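Histidinol-phosphatase (Bordetella pertussis, PDB 3FVV) probably catalyses the magnesium-dependent dephosphorylation of histidinol phosphate to histidinol, a late step of histidine biosynthesis, as a HAD-superfamily phosphatase. Local coordinates at residues A25-L28 with A29-R33; A70-S73 with P74-A78; K160-R163 with V164-L168; M171-A174 with L175-A179. All coordinates share one frame; numbering follows the deposited sequence.

Contact 1: A25-L28 with A29-R33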
ATOM      1  N   ALA A  25      -9.227   4.614  -8.536  1.00 12.34           N
ATOM      2  CA  ALA A  25      -9.457   4.788  -9.974  1.00 12.85           C
ATOM      3  C   ALA A  25     -10.920   4.678 -10.299  1.00 13.37           C
ATOM      4  O   ALA A  25     -11.515   5.495 -11.052  1.00 13.97           O
ATOM      5  CB  ALA A  25      -8.683   3.720 -10.772  1.00 11.76           C
ATOM      6  N   ASP A  26     -11.538   3.659  -9.721  1.00 14.53           N
ATOM      7  CA  ASP A  26     -12.928   3.409  -9.979  1.00 14.75           C
ATOM      8  C   ASP A  26     -13.792   4.507  -9.386  1.00 14.91           C
ATOM      9  O   ASP A  26     -14.805   4.883  -9.968  1.00 14.22           O
ATOM     10  CB  ASP A  26     -13.353   2.059  -9.394  1.00 16.82           C
ATOM     11  CG  ASP A  26     -14.757   1.699  -9.792  1.00 19.84           C
ATOM     12  OD1 ASP A  26     -15.032   1.682 -11.002  1.00 23.29           O
ATOM     13  OD2 ASP A  26     -15.572   1.482  -8.902  1.00 26.89           O
ATOM     14  N   PHE A  27     -13.385   5.030  -8.233  1.00 14.05           N
ATOM     15  CA  PHE A  27     -14.093   6.129  -7.593  1.00 13.81           C
ATOM     16  C   PHE A  27     -14.055   7.386  -8.472  1.00 13.17           C
ATOM     17  O   PHE A  27     -15.075   8.055  -8.674  1.00 12.60           O
ATOM     18  CB  PHE A  27     -13.516   6.395  -6.211  1.00 13.45           C
ATOM     19  CG  PHE A  27     -13.904   7.725  -5.631  1.00 15.32           C
ATOM     20  CD1 PHE A  27     -15.033   7.835  -4.833  1.00 17.30           C
ATOM     21  CD2 PHE A  27     -13.140   8.843  -5.838  1.00 15.00           C
ATOM     22  CE1 PHE A  27     -15.393   9.006  -4.296  1.00 17.06           C
ATOM     23  CE2 PHE A  27     -13.519  10.033  -5.297  1.00 17.78           C
ATOM     24  CZ  PHE A  27     -14.641  10.116  -4.530  1.00 14.66           C
ATOM     25  N   LEU A  28     -12.890   7.706  -9.018  1.00 13.24           N
ATOM     26  CA  LEU A  28     -12.776   8.858  -9.931  1.00 12.78           C
ATOM     27  C   LEU A  28     -13.590   8.617 -11.213  1.00 12.83           C
ATOM     28  O   LEU A  28     -14.304   9.534 -11.680  1.00 13.29           O
ATOM     29  CB  LEU A  28     -11.311   9.175 -10.260  1.00 12.94           C
ATOM     30  CG  LEU A  28     -10.406   9.619  -9.098  1.00 12.18           C
ATOM     31  CD1 LEU A  28      -8.970   9.619  -9.571  1.00  7.84           C
ATOM     32  CD2 LEU A  28     -10.786  10.975  -8.600  1.00 10.06           C
ATOM     33  N   ALA A  29     -13.553   7.397 -11.748  1.00 13.59           N
ATOM     34  CA  ALA A  29     -14.358   7.044 -12.959  1.00 14.23           C
ATOM     35  C   ALA A  29     -15.879   7.286 -12.719  1.00 15.78           C
ATOM     36  O   ALA A  29     -16.548   8.022 -13.483  1.00 14.86           O
ATOM     37  CB  ALA A  29     -14.102   5.579 -13.380  1.00 13.59           C
ATOM     38  N   ARG A  30     -16.390   6.610 -11.684  1.00 16.25           N
ATOM     39  CA  ARG A  30     -17.789   6.652 -11.231  1.00 18.36           C
ATOM     40  C   ARG A  30     -18.329   8.018 -10.969  1.00 18.68           C
ATOM     41  O   ARG A  30     -19.494   8.236 -11.011  1.00 17.32           O
ATOM     42  CB  ARG A  30     -17.930   6.030  -9.828  1.00 18.99           C
ATOM     43  CG  ARG A  30     -18.460   4.687  -9.766  1.00 23.92           C
ATOM     44  CD  ARG A  30     -19.178   4.381  -8.397  1.00 24.66           C
ATOM     45  NE  ARG A  30     -18.496   4.691  -7.113  1.00 22.71           N
ATOM     46  CZ  ARG A  30     -17.354   4.155  -6.681  1.00 22.34           C
ATOM     47  NH1 ARG A  30     -16.615   3.361  -7.441  1.00 23.46           N
ATOM     48  NH2 ARG A  30     -16.918   4.455  -5.473  1.00 22.39           N
ATOM     49  N   THR A  31     -17.461   8.905 -10.553  1.00 20.27           N
ATOM     50  CA  THR A  31     -17.852  10.075  -9.892  1.00 21.21           C
ATOM     51  C   THR A  31     -17.734  11.425 -10.652  1.00 23.28           C
ATOM     52  O   THR A  31     -17.609  12.449 -10.012  1.00 25.88           O
ATOM     53  CB  THR A  31     -17.040  10.033  -8.579  1.00 22.37           C
ATOM     54  OG1 THR A  31     -17.869  10.288  -7.471  1.00 26.13           O
ATOM     55  CG2 THR A  31     -15.866  10.872  -8.592  1.00 14.73           C
ATOM     56  N   GLY A  32     -17.725  11.565 -11.958  1.00 24.34           N
ATOM     57  CA  GLY A  32     -16.853  11.044 -12.907  1.00 25.03           C
ATOM     58  C   GLY A  32     -15.906  12.261 -13.162  1.00 25.73           C
ATOM     59  O   GLY A  32     -16.263  13.313 -13.726  1.00 26.29           O
ATOM     60  N   ARG A  33     -14.697  12.103 -12.665  1.00 24.54           N
ATOM     61  CA  ARG A  33     -13.691  13.101 -12.665  1.00 24.66           C
ATOM     62  C   ARG A  33     -12.564  12.582 -13.506  1.00 24.87           C
ATOM     63  O   ARG A  33     -11.493  13.121 -13.467  1.00 24.79           O
ATOM     64  CB  ARG A  33     -13.257  13.299 -11.217  1.00 24.13           C
ATOM     65  CG  ARG A  33     -14.298  14.028 -10.453  1.00 22.75           C
ATOM     66  CD  ARG A  33     -14.389  13.560  -9.060  1.00 20.50           C
ATOM     67  NE  ARG A  33     -15.296  14.420  -8.282  1.00 22.68           N
ATOM     68  CZ  ARG A  33     -15.801  14.067  -7.108  1.00 20.54           C
ATOM     69  NH1 ARG A  33     -15.491  12.875  -6.583  1.00 18.77           N
ATOM     70  NH2 ARG A  33     -16.583  14.897  -6.448  1.00 18.70           N
TER
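A29 N and R30 N donate to A25 O and D26 O, each at 2.9 Å, in i to i+4 bonds that carry helix 20-30 to its end, after which T31 leaves helical angles. L28 O, near that end, is claimed by the chain as it turns: R33 N bonds to it at 2.8 Å, T31 N adds a weak bond, and G32 CA makes a CH···O contact at 3.2 Å. One turn apart on the helix flank, D26 and R30 form a salt bridge, OD2 to NH1 at 2.6 Å. The carboxylate oxygen comes in at the guanidinium edge, although the two flat groups are turned 51° apart. The two oxygens of an aspartate let D26 serve two arginines, OD2 meeting R30 while OD1 pairs with R41 of helix 37-53. These segments belong to the helical cap inserted after strand 5-9, as in relatives of the SerB family, and F27 is packed inside it against F84 of helix 74-89. R30, bent at chi3 (-50°), lays one guanidinium face over F27 CA and brings NH2 to the edge of the F27 ring, 3.9 Å from CD1. R33 NH1 also comes near this ring, obliquely and close to CZ, though its exact placement is doubtful. R33 has a salt bridge to E83 and a cation-pi contact with W80, so a long basic side chain spans from the turn to helix 74-89, while the small A29 touches A40 and N44 of helix 37-53.

Contact 2: A70-S73 with P74-A78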
ATOM      1  N   ALA A  70      -2.419  13.600 -12.304  1.00 13.45           N
ATOM      2  CA  ALA A  70      -1.875  14.615 -13.193  1.00 12.74           C
ATOM      3  C   ALA A  70      -2.989  15.410 -13.871  1.00 13.09           C
ATOM      4  O   ALA A  70      -2.781  16.545 -14.281  1.00 13.45           O
ATOM      5  CB  ALA A  70      -0.879  13.945 -14.262  1.00 11.75           C
ATOM      6  N   ALA A  71      -4.190  14.857 -13.931  1.00 13.86           N
ATOM      7  CA  ALA A  71      -5.295  15.479 -14.669  1.00 14.20           C
ATOM      8  C   ALA A  71      -6.026  16.593 -13.877  1.00 15.00           C
ATOM      9  O   ALA A  71      -6.925  17.218 -14.382  1.00 14.70           O
ATOM     10  CB  ALA A  71      -6.270  14.362 -15.204  1.00 13.47           C
ATOM     11  N   HIS A  72      -5.574  16.915 -12.647  1.00 15.86           N
ATOM     12  CA  HIS A  72      -6.340  17.768 -11.741  1.00 14.14           C
ATOM     13  C   HIS A  72      -5.493  18.558 -10.768  1.00 14.25           C
ATOM     14  O   HIS A  72      -4.384  18.190 -10.425  1.00 14.83           O
ATOM     15  CB  HIS A  72      -7.213  16.881 -10.862  1.00 14.33           C
ATOM     16  CG  HIS A  72      -8.144  16.027 -11.622  1.00 13.63           C
ATOM     17  ND1 HIS A  72      -8.001  14.660 -11.701  1.00 19.55           N
ATOM     18  CD2 HIS A  72      -9.219  16.339 -12.358  1.00 14.11           C
ATOM     19  CE1 HIS A  72      -8.948  14.170 -12.465  1.00 18.42           C
ATOM     20  NE2 HIS A  72      -9.712  15.165 -12.860  1.00 16.43           N
ATOM     21  N   SER A  73      -6.045  19.628 -10.267  1.00 13.32           N
ATOM     22  CA  SER A  73      -5.346  20.422  -9.297  1.00 13.59           C
ATOM     23  C   SER A  73      -5.246  19.618  -7.988  1.00 12.83           C
ATOM     24  O   SER A  73      -6.135  18.809  -7.664  1.00 13.58           O
ATOM     25  CB  SER A  73      -6.081  21.757  -9.123  1.00 13.39           C
ATOM     26  OG  SER A  73      -6.473  21.962  -7.788  1.00 18.50           O
ATOM     27  N   PRO A  74      -4.156  19.776  -7.252  1.00 11.24           N
ATOM     28  CA  PRO A  74      -4.066  19.072  -5.984  1.00 11.71           C
ATOM     29  C   PRO A  74      -5.126  19.540  -4.938  1.00 10.61           C
ATOM     30  O   PRO A  74      -5.467  18.793  -4.054  1.00  8.84           O
ATOM     31  CB  PRO A  74      -2.641  19.384  -5.522  1.00 12.49           C
ATOM     32  CG  PRO A  74      -2.270  20.625  -6.230  1.00 12.82           C
ATOM     33  CD  PRO A  74      -2.916  20.486  -7.572  1.00 13.24           C
ATOM     34  N   VAL A  75      -5.671  20.744  -5.103  1.00 10.10           N
ATOM     35  CA  VAL A  75      -6.731  21.221  -4.245  1.00 10.45           C
ATOM     36  C   VAL A  75      -8.029  20.427  -4.493  1.00 11.87           C
ATOM     37  O   VAL A  75      -8.642  19.926  -3.507  1.00 11.80           O
ATOM     38  CB  VAL A  75      -6.913  22.716  -4.363  1.00 11.76           C
ATOM     39  CG1 VAL A  75      -8.224  23.177  -3.723  1.00  8.95           C
ATOM     40  CG2 VAL A  75      -5.626  23.500  -3.790  1.00 12.42           C
ATOM     41  N   GLU A  76      -8.381  20.195  -5.774  1.00 11.54           N
ATOM     42  CA  GLU A  76      -9.524  19.349  -6.098  1.00 12.83           C
ATOM     43  C   GLU A  76      -9.317  17.925  -5.603  1.00 12.00           C
ATOM     44  O   GLU A  76     -10.214  17.332  -4.992  1.00 11.45           O
ATOM     45  CB  GLU A  76      -9.765  19.277  -7.615  1.00 13.93           C
ATOM     46  CG  GLU A  76     -10.247  20.563  -8.260  1.00 19.32           C
ATOM     47  CD  GLU A  76     -10.171  20.480  -9.812  1.00 26.76           C
ATOM     48  OE1 GLU A  76      -9.170  19.944 -10.385  1.00 27.98           O
ATOM     49  OE2 GLU A  76     -11.119  20.969 -10.452  1.00 31.48           O
ATOM     50  N   LEU A  77      -8.119  17.405  -5.865  1.00 10.89           N
ATOM     51  CA  LEU A  77      -7.773  15.994  -5.522  1.00  9.88           C
ATOM     52  C   LEU A  77      -7.950  15.707  -4.021  1.00  9.69           C
ATOM     53  O   LEU A  77      -8.474  14.676  -3.638  1.00  9.86           O
ATOM     54  CB  LEU A  77      -6.328  15.668  -5.969  1.00  8.86           C
ATOM     55  CG  LEU A  77      -6.054  15.473  -7.458  1.00  8.15           C
ATOM     56  CD1 LEU A  77      -4.607  15.338  -7.584  1.00  7.10           C
ATOM     57  CD2 LEU A  77      -6.772  14.218  -8.024  1.00  8.61           C
ATOM     58  N   ALA A  78      -7.514  16.637  -3.177  1.00  8.85           N
ATOM     59  CA  ALA A  78      -7.722  16.507  -1.773  1.00  9.13           C
ATOM     60  C   ALA A  78      -9.189  16.446  -1.364  1.00  8.84           C
ATOM     61  O   ALA A  78      -9.520  15.652  -0.496  1.00 10.60           O
ATOM     62  CB  ALA A  78      -6.942  17.639  -0.920  1.00  9.28           C
TER
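S73 OG stands at an unusual torsion, chi1 122°, far from any staggered position, and from there it meets two amides of the helix that follows. E76 N donates to it at 3.3 Å along a nearly straight line, and V75 N adds a weaker, more bent bond. E76 returns the favour: its OE1 accepts S73 N at 3.1 Å, on the anti side of the carboxylate and 22° out of its plane. The chain of E76 runs extended beyond CG, which carries the carboxylate back to the residue before the helix. A short hydroxyl and a longer acid therefore cover amide groups that have no preceding turn to bond to. P74 suits the first helical position because its nitrogen has no hydrogen to satisfy. Behind it, L77 N bonds to S73 O at 3.0 Å, and L77 CG lies 3.3 Å from the same oxygen. H72 CB fits between E76 OE1, at 3.7 Å, and L77 CG, at 3.9 Å. The imidazole turns back the other way: ND1 bonds to L68 O, NE2 makes a weak bond to R33 O, and the ring meets W80 edge to face. L77 also touches Y146 of strand 145-147. Serine at the N-cap and glutamate three residues later make this a capping box, opening helix 74-89 directly after the short loop from helix 58-70.

Contact 3: K160-R163 with V164-L168. With SO4 (sulfate ion), chain C.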
ATOM      1  N   LYS A 160      10.048  -2.648  -1.997  1.00 15.32           N
ATOM      2  CA  LYS A 160       9.639  -2.479  -0.609  1.00 14.14           C
ATOM      3  C   LYS A 160      10.845  -2.680   0.301  1.00 14.34           C
ATOM      4  O   LYS A 160      10.989  -1.951   1.287  1.00 13.69           O
ATOM      5  CB  LYS A 160       8.525  -3.420  -0.229  1.00 14.22           C
ATOM      6  CG  LYS A 160       7.216  -3.097  -0.911  1.00 13.38           C
ATOM      7  CD  LYS A 160       6.008  -3.653  -0.122  1.00 11.10           C
ATOM      8  CE  LYS A 160       4.713  -3.267  -0.822  1.00 12.89           C
ATOM      9  NZ  LYS A 160       3.508  -3.820  -0.138  1.00 14.79           N
ATOM     10  N   VAL A 161      11.741  -3.611  -0.057  1.00 14.77           N
ATOM     11  CA  VAL A 161      12.926  -3.876   0.765  1.00 13.93           C
ATOM     12  C   VAL A 161      13.878  -2.697   0.753  1.00 13.93           C
ATOM     13  O   VAL A 161      14.263  -2.180   1.830  1.00 14.65           O
ATOM     14  CB  VAL A 161      13.640  -5.252   0.440  1.00 15.24           C
ATOM     15  CG1 VAL A 161      14.782  -5.539   1.492  1.00 10.18           C
ATOM     16  CG2 VAL A 161      12.632  -6.387   0.435  1.00 16.42           C
ATOM     17  N   VAL A 162      14.228  -2.238  -0.441  1.00 13.46           N
ATOM     18  CA  VAL A 162      15.058  -1.047  -0.601  1.00 13.18           C
ATOM     19  C   VAL A 162      14.462   0.160   0.198  1.00 13.79           C
ATOM     20  O   VAL A 162      15.131   0.772   1.033  1.00 12.21           O
ATOM     21  CB  VAL A 162      15.222  -0.728  -2.134  1.00 13.80           C
ATOM     22  CG1 VAL A 162      15.965   0.597  -2.410  1.00 12.60           C
ATOM     23  CG2 VAL A 162      15.939  -1.884  -2.819  1.00 14.87           C
ATOM     24  N   ARG A 163      13.167   0.436   0.001  1.00 13.38           N
ATOM     25  CA  ARG A 163      12.567   1.594   0.616  1.00 13.14           C
ATOM     26  C   ARG A 163      12.566   1.495   2.139  1.00 12.30           C
ATOM     27  O   ARG A 163      12.809   2.457   2.816  1.00 11.90           O
ATOM     28  CB  ARG A 163      11.132   1.812   0.065  1.00 13.27           C
ATOM     29  CG  ARG A 163      11.136   2.305  -1.345  1.00 12.81           C
ATOM     30  CD  ARG A 163      11.590   3.822  -1.412  1.00 11.56           C
ATOM     31  NE  ARG A 163      10.742   4.613  -0.522  1.00 11.80           N
ATOM     32  CZ  ARG A 163       9.516   5.054  -0.827  1.00 10.94           C
ATOM     33  NH1 ARG A 163       8.988   4.814  -1.998  1.00 13.37           N
ATOM     34  NH2 ARG A 163       8.778   5.701   0.067  1.00 12.42           N
ATOM     35  N   VAL A 164      12.305   0.313   2.670  1.00 12.71           N
ATOM     36  CA  VAL A 164      12.292   0.129   4.094  1.00 10.92           C
ATOM     37  C   VAL A 164      13.717   0.374   4.611  1.00 11.94           C
ATOM     38  O   VAL A 164      13.908   1.038   5.646  1.00 13.23           O
ATOM     39  CB  VAL A 164      11.806  -1.295   4.460  1.00 10.67           C
ATOM     40  CG1 VAL A 164      12.119  -1.567   5.886  1.00  9.24           C
ATOM     41  CG2 VAL A 164      10.262  -1.441   4.202  1.00 12.77           C
ATOM     42  N   ASN A 165      14.736  -0.169   3.934  1.00 12.85           N
ATOM     43  CA  ASN A 165      16.126   0.019   4.450  1.00 12.91           C
ATOM     44  C   ASN A 165      16.553   1.513   4.354  1.00 12.71           C
ATOM     45  O   ASN A 165      17.157   2.082   5.311  1.00 11.16           O
ATOM     46  CB  ASN A 165      17.118  -0.942   3.805  1.00 12.94           C
ATOM     47  CG  ASN A 165      16.878  -2.417   4.204  1.00 14.22           C
ATOM     48  OD1 ASN A 165      16.928  -3.338   3.347  1.00 15.78           O
ATOM     49  ND2 ASN A 165      16.621  -2.642   5.475  1.00  9.83           N
ATOM     50  N   GLN A 166      16.147   2.176   3.270  1.00 13.14           N
ATOM     51  CA  GLN A 166      16.446   3.610   3.139  1.00 14.31           C
ATOM     52  C   GLN A 166      15.769   4.402   4.232  1.00 15.60           C
ATOM     53  O   GLN A 166      16.395   5.254   4.810  1.00 15.81           O
ATOM     54  CB  GLN A 166      16.080   4.148   1.770  1.00 14.60           C
ATOM     55  CG  GLN A 166      16.861   3.485   0.694  1.00 13.63           C
ATOM     56  CD  GLN A 166      16.457   3.861  -0.695  1.00 13.82           C
ATOM     57  OE1 GLN A 166      15.266   3.992  -1.024  1.00 12.66           O
ATOM     58  NE2 GLN A 166      17.471   3.973  -1.575  1.00  8.71           N
ATOM     59  N   TRP A 167      14.499   4.098   4.545  1.00 16.28           N
ATOM     60  CA  TRP A 167      13.792   4.816   5.601  1.00 16.37           C
ATOM     61  C   TRP A 167      14.434   4.653   7.003  1.00 16.56           C
ATOM     62  O   TRP A 167      14.631   5.621   7.730  1.00 16.84           O
ATOM     63  CB  TRP A 167      12.318   4.405   5.573  1.00 17.19           C
ATOM     64  CG  TRP A 167      11.569   4.664   6.785  1.00 17.33           C
ATOM     65  CD1 TRP A 167      11.173   5.867   7.265  1.00 19.34           C
ATOM     66  CD2 TRP A 167      11.087   3.686   7.685  1.00 16.12           C
ATOM     67  NE1 TRP A 167      10.462   5.697   8.441  1.00 19.92           N
ATOM     68  CE2 TRP A 167      10.398   4.363   8.716  1.00 19.74           C
ATOM     69  CE3 TRP A 167      11.191   2.304   7.744  1.00 17.75           C
ATOM     70  CZ2 TRP A 167       9.824   3.708   9.786  1.00 18.21           C
ATOM     71  CZ3 TRP A 167      10.591   1.650   8.810  1.00 21.45           C
ATOM     72  CH2 TRP A 167       9.934   2.360   9.820  1.00 16.14           C
ATOM     73  N   LEU A 168      14.775   3.440   7.371  1.00 16.18           N
ATOM     74  CA  LEU A 168      15.390   3.218   8.656  1.00 16.79           C
ATOM     75  C   LEU A 168      16.701   4.023   8.763  1.00 18.32           C
ATOM     76  O   LEU A 168      16.978   4.667   9.787  1.00 18.81           O
ATOM     77  CB  LEU A 168      15.647   1.717   8.874  1.00 15.37           C
ATOM     78  CG  LEU A 168      14.374   0.896   9.077  1.00 14.81           C
ATOM     79  CD1 LEU A 168      14.621  -0.600   8.895  1.00 12.03           C
ATOM     80  CD2 LEU A 168      13.681   1.196  10.434  1.00  8.61           C
TER
HETATM   81  S   SO4 C 233      -0.102  -3.020  -1.561  1.00 25.07           S
HETATM   82  O1  SO4 C 233      -0.548  -2.449  -0.233  1.00 21.78           O
HETATM   83  O2  SO4 C 233       1.384  -2.874  -1.810  1.00 17.15           O
HETATM   84  O3  SO4 C 233      -0.615  -4.381  -1.579  1.00 24.98           O
HETATM   85  O4  SO4 C 233      -0.741  -2.305  -2.677  1.00 20.50           O
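K160 NZ is gripped by four partners: the sulfate ion, whose O2 it meets at 2.9 Å, the carboxylates of D10 and D190, and the carbonyl of V114. A lysine suits the place because its chain runs extended beyond CG (chi3 178°, chi4 178°), long enough to reach from the helix to a pocket rich in acids and backbone amides. The sulfate, probably from the crystallisation liquor, also bonds to L11 N, D12 N, T115 OG1 and A116 N, and may mark where a substrate phosphate would sit. This matches the HAD fold, in which a lysine of the third sequence motif lies beside the aspartate of the first, here probably D10. Behind K160 the helix is regular: N165 N bonds to V161 O at 2.9 Å and Q166 N to V162 O at 2.8 Å. On the outer flank side chains four residues apart run alongside and point the same way, V161 CG1 lying 3.6 Å from N165 OD1 and V162 CG1 3.7 Å from Q166 CD. Q166 OE1 also touches R163 CD at 3.7 Å, where R163, bent at chi2 and chi3, turns across the amide; their flat groups stand 38° apart. That bend sends R163 NH1 to the carbonyls of A136 and T153. V164 CG2 comes tightly against K160 O, at 3.0 Å, and the branched valine fills the inner side against L8, V114 and I135. W167 follows on that inner side, its broad indole meeting H133 and touching L6, L8 and L110.

Contact 4: M171-A174 with L175-A179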
ATOM      1  N   MET A 171      16.425   7.498   9.682  1.00 22.32           N
ATOM      2  CA  MET A 171      16.172   7.724  11.114  1.00 21.81           C
ATOM      3  C   MET A 171      17.394   7.323  11.937  1.00 21.02           C
ATOM      4  O   MET A 171      17.384   7.407  13.174  1.00 21.58           O
ATOM      5  CB  MET A 171      14.948   6.927  11.533  1.00 20.89           C
ATOM      6  CG  MET A 171      13.625   7.438  10.936  1.00 23.48           C
ATOM      7  SD  MET A 171      12.197   6.355  11.432  1.00 19.41           S
ATOM      8  CE  MET A 171      12.263   6.707  13.196  1.00 21.61           C
ATOM      9  N   GLY A 172      18.433   6.818  11.272  1.00 19.61           N
ATOM     10  CA  GLY A 172      19.650   6.420  11.992  1.00 18.77           C
ATOM     11  C   GLY A 172      19.525   5.031  12.557  1.00 17.84           C
ATOM     12  O   GLY A 172      20.106   4.715  13.553  1.00 16.78           O
ATOM     13  N   LEU A 173      18.751   4.193  11.906  1.00 17.78           N
ATOM     14  CA  LEU A 173      18.452   2.847  12.409  1.00 18.23           C
ATOM     15  C   LEU A 173      18.663   1.825  11.289  1.00 18.33           C
ATOM     16  O   LEU A 173      18.796   2.200  10.147  1.00 16.95           O
ATOM     17  CB  LEU A 173      16.977   2.756  12.799  1.00 18.85           C
ATOM     18  CG  LEU A 173      16.485   3.578  13.980  1.00 19.44           C
ATOM     19  CD1 LEU A 173      14.978   3.715  13.869  1.00 19.12           C
ATOM     20  CD2 LEU A 173      16.899   2.876  15.237  1.00 21.25           C
ATOM     21  N   ALA A 174      18.585   0.546  11.641  1.00 18.97           N
ATOM     22  CA  ALA A 174      18.658  -0.567  10.685  1.00 19.57           C
ATOM     23  C   ALA A 174      17.881  -1.784  11.238  1.00 20.40           C
ATOM     24  O   ALA A 174      17.644  -1.899  12.456  1.00 20.34           O
ATOM     25  CB  ALA A 174      20.049  -0.934  10.458  1.00 17.97           C
ATOM     26  N   LEU A 175      17.616  -2.728  10.355  1.00 20.74           N
ATOM     27  CA  LEU A 175      16.689  -3.826  10.606  1.00 22.12           C
ATOM     28  C   LEU A 175      17.173  -4.719  11.747  1.00 22.57           C
ATOM     29  O   LEU A 175      16.384  -5.289  12.549  1.00 21.29           O
ATOM     30  CB  LEU A 175      16.572  -4.627   9.296  1.00 22.75           C
ATOM     31  CG  LEU A 175      15.320  -5.359   8.822  1.00 23.64           C
ATOM     32  CD1 LEU A 175      14.046  -4.519   9.032  1.00 22.80           C
ATOM     33  CD2 LEU A 175      15.596  -5.764   7.326  1.00 19.79           C
ATOM     34  N   GLY A 176      18.494  -4.865  11.816  1.00 22.00           N
ATOM     35  CA  GLY A 176      19.111  -5.626  12.914  1.00 21.44           C
ATOM     36  C   GLY A 176      19.247  -4.866  14.212  1.00 21.07           C
ATOM     37  O   GLY A 176      19.688  -5.427  15.192  1.00 21.77           O
ATOM     38  N   ASP A 177      18.896  -3.584  14.255  1.00 21.59           N
ATOM     39  CA  ASP A 177      18.751  -2.891  15.539  1.00 22.20           C
ATOM     40  C   ASP A 177      17.532  -3.455  16.368  1.00 21.90           C
ATOM     41  O   ASP A 177      17.480  -3.308  17.593  1.00 23.26           O
ATOM     42  CB  ASP A 177      18.531  -1.364  15.341  1.00 23.36           C
ATOM     43  CG  ASP A 177      19.724  -0.642  14.715  1.00 25.50           C
ATOM     44  OD1 ASP A 177      20.857  -1.172  14.829  1.00 24.92           O
ATOM     45  OD2 ASP A 177      19.501   0.460  14.104  1.00 25.10           O
ATOM     46  N   PHE A 178      16.554  -4.089  15.722  1.00 20.05           N
ATOM     47  CA  PHE A 178      15.319  -4.507  16.437  1.00 17.80           C
ATOM     48  C   PHE A 178      15.415  -5.912  16.988  1.00 17.02           C
ATOM     49  O   PHE A 178      16.005  -6.776  16.382  1.00 15.87           O
ATOM     50  CB  PHE A 178      14.137  -4.396  15.487  1.00 17.22           C
ATOM     51  CG  PHE A 178      13.963  -3.030  14.991  1.00 16.27           C
ATOM     52  CD1 PHE A 178      13.345  -2.085  15.777  1.00 16.60           C
ATOM     53  CD2 PHE A 178      14.535  -2.643  13.786  1.00 18.07           C
ATOM     54  CE1 PHE A 178      13.227  -0.793  15.342  1.00 17.42           C
ATOM     55  CE2 PHE A 178      14.440  -1.332  13.360  1.00 17.56           C
ATOM     56  CZ  PHE A 178      13.781  -0.413  14.146  1.00 17.25           C
ATOM     57  N   ALA A 179      14.788  -6.153  18.118  1.00 16.59           N
ATOM     58  CA  ALA A 179      14.723  -7.504  18.671  1.00 16.13           C
ATOM     59  C   ALA A 179      13.947  -8.456  17.747  1.00 17.12           C
ATOM     60  O   ALA A 179      14.278  -9.637  17.657  1.00 16.95           O
ATOM     61  CB  ALA A 179      14.125  -7.472  20.114  1.00 16.16           C
TER
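A174 is bonded at both its backbone polar atoms by D177. Its N donates to D177 OD2 at 2.6 Å, an angled bond (135°) that comes from above the carboxylate plane rather than in it. Its carbonyl in turn accepts D177 N at 2.8 Å, with the donor 50° out of the carbonyl plane. D177 CG stands anti to its own carbonyl carbon (chi1 -65°), which folds the carboxylate back over the start of the 3-10 turn, where the short aspartate reaches the amide three residues earlier. The same OD2 sits close to L173 CA, at 3.1 Å. Within the turn F178 N reaches L175 O only weakly. Before it, G172 ends helix 158-170 in a Schellman motif, and its positive phi is readily adopted by a residue lacking a side chain. The F178 ring meets A174 O obliquely, CE2 at 3.4 Å; the apolar contact is L173 CD1 to F178 CZ at 4.3 Å. F178 and L175 turn inward onto L168 of helix 158-170 and L6 of strand 5-9, L173 and F178 rest on L110 of strand 110-115, and A179 pairs by backbone bonds with R4 as the chain enters strand 180-185.

From the N terminus the four contacts follow in series, each closed before the next begins, so none nests in or crosses another. Contact 1 ends helix 20-30 and contact 2 starts helix 74-89; both belong to the helical cap, with centres 13 Å apart, and they touch where R33 meets H72. Contact 3 lies within helix 158-170, across the chain's centre from contact 1, with nearest atoms of these two about 17 Å apart. Contact 4 continues from that helix into the loop before strand 180-185, and the probable hydrogen bond from L173 N to L168 O (2.8 Å) joins the two. The first pair thus lies at ends of cap helices, the second along helix 158-170 and the loop leading to strand 180-185.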